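Local coordinates for protein diol-dehydratase (Roseburia inulinivorans, PDB 5I2A) that probably dehydrates 1,2-propanediol without vitamin B12, as a glycyl radical enzyme of the lyase class, at residues Glu97-Thr102 against Arg330-Ala335. Sequence-based numbering, arbitrary orientation.
Sequences EAEFET and RDAASA
Glu99 and Asp331 are the closest backbone pair, their CA atoms 7.8 Å apart, where a type I turn from Glu97 to Phe100 that begins at the end of helix 94-97 faces the N-terminus of the short helix 332-335. One side chain spans that gap. Glu99 holds CG anti to its carbonyl carbon (chi1 -70°) and runs on extended, which carries the carboxylate to the first turn of the helix. There Glu99 OE2 accepts from Ala332 N at 2.8 Å through its syn lone pair, the N-H pointing nearly straight at it (159°). Glu99 OE2 also lies 3.3 Å from Asp331 CA, while Glu99 OE1 rests 3.7 Å from Ala332 CB and forms a salt bridge with Arg106, which also donates to Arg330 O. Asp331 is the N-cap: its OD1 takes Ser334 N at 2.9 Å, from above the carboxylate plane, and OD2 pairs with Ser334 OG at 2.6 Å. The two acids thus take one first-turn amide each, Ala332 N and Ser334 N. An alanine in place of Glu99 would probably leave Ala332 N without this acceptor and cost Arg106 this salt bridge. Glu99 OE2 and Asp331 OD1, like charges 5.0 Å apart, probably repel each other, but the helix N-terminus and Arg106 likely offset this. The turn meets the helix through a carboxylate on a first-turn amide, an example of side chains serving helix N-terminal N-H groups.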
# COMPACT_ATOMS: atom_id res chain seq x y z
N GLU A 97 -11.62 22.37 -13.57
CA GLU A 97 -13.03 22.67 -13.64
C GLU A 97 -13.30 24.09 -13.16
O GLU A 97 -14.13 24.76 -13.73
CB GLU A 97 -13.84 21.67 -12.82
CG GLU A 97 -13.77 20.26 -13.38
CD GLU A 97 -14.70 19.30 -12.66
OE1 GLU A 97 -15.37 19.73 -11.71
OE2 GLU A 97 -14.76 18.13 -13.05
N ALA A 98 -12.56 24.54 -12.15
CA ALA A 98 -12.73 25.89 -11.62
C ALA A 98 -12.25 26.96 -12.60
O ALA A 98 -12.57 28.13 -12.44
CB ALA A 98 -12.00 26.05 -10.29
N GLU A 99 -11.47 26.56 -13.60
CA GLU A 99 -10.94 27.52 -14.57
C GLU A 99 -11.59 27.39 -15.94
O GLU A 99 -11.10 27.96 -16.91
CB GLU A 99 -9.42 27.36 -14.73
CG GLU A 99 -8.62 27.81 -13.52
CD GLU A 99 -7.12 27.87 -13.78
OE1 GLU A 99 -6.69 28.38 -14.84
OE2 GLU A 99 -6.37 27.41 -12.90
N PHE A 100 -12.67 26.62 -16.04
CA PHE A 100 -13.32 26.40 -17.34
C PHE A 100 -13.60 27.69 -18.12
O PHE A 100 -13.43 27.74 -19.33
CB PHE A 100 -14.63 25.64 -17.18
CG PHE A 100 -14.49 24.15 -17.14
CD1 PHE A 100 -13.26 23.54 -17.36
CD2 PHE A 100 -15.59 23.34 -16.89
CE1 PHE A 100 -13.13 22.18 -17.33
CE2 PHE A 100 -15.47 21.98 -16.85
CZ PHE A 100 -14.23 21.39 -17.08
N GLU A 101 -14.05 28.73 -17.41
CA GLU A 101 -14.50 29.95 -18.07
C GLU A 101 -13.37 30.97 -18.26
O GLU A 101 -13.53 31.94 -19.00
CB GLU A 101 -15.64 30.60 -17.26
CG GLU A 101 -16.82 29.66 -17.04
CD GLU A 101 -17.25 29.00 -18.34
OE1 GLU A 101 -17.61 29.74 -19.28
OE2 GLU A 101 -17.21 27.76 -18.44
N THR A 102 -12.22 30.73 -17.63
CA THR A 102 -11.14 31.72 -17.61
C THR A 102 -9.82 31.27 -18.26
O THR A 102 -8.96 32.09 -18.54
CB THR A 102 -10.80 32.13 -16.16
OG1 THR A 102 -10.48 30.97 -15.39
CG2 THR A 102 -11.98 32.86 -15.51
N ARG A 330 -1.38 23.65 -16.58
CA ARG A 330 -1.26 23.72 -15.13
C ARG A 330 -2.23 24.77 -14.61
O ARG A 330 -2.56 25.69 -15.35
CB ARG A 330 0.18 24.08 -14.71
CG ARG A 330 1.26 23.18 -15.32
CD ARG A 330 2.69 23.65 -14.97
NE ARG A 330 3.68 22.78 -15.60
CZ ARG A 330 4.09 22.89 -16.86
NH1 ARG A 330 3.60 23.86 -17.64
NH2 ARG A 330 4.98 22.04 -17.35
N ASP A 331 -2.66 24.65 -13.36
CA ASP A 331 -3.55 25.66 -12.76
C ASP A 331 -2.86 27.02 -12.79
O ASP A 331 -1.64 27.08 -12.76
CB ASP A 331 -3.93 25.30 -11.31
CG ASP A 331 -2.75 25.40 -10.35
OD1 ASP A 331 -2.54 26.48 -9.77
OD2 ASP A 331 -2.04 24.40 -10.18
N ALA A 332 -3.65 28.08 -12.82
CA ALA A 332 -3.14 29.42 -13.10
C ALA A 332 -2.00 29.84 -12.17
O ALA A 332 -0.99 30.37 -12.63
CB ALA A 332 -4.27 30.44 -13.03
N ALA A 333 -2.16 29.58 -10.87
CA ALA A 333 -1.12 29.92 -9.91
C ALA A 333 0.16 29.12 -10.20
O ALA A 333 1.24 29.69 -10.28
CB ALA A 333 -1.61 29.69 -8.47
N SER A 334 0.02 27.81 -10.37
CA SER A 334 1.17 26.97 -10.74
C SER A 334 1.84 27.43 -12.04
O SER A 334 3.06 27.50 -12.12
CB SER A 334 0.77 25.50 -10.87
OG SER A 334 0.42 24.95 -9.61
N ALA A 335 1.03 27.79 -13.04
CA ALA A 335 1.52 28.15 -14.36
C ALA A 335 2.46 29.33 -14.34
O ALA A 335 3.37 29.44 -15.16
CB ALA A 335 0.36 28.44 -15.28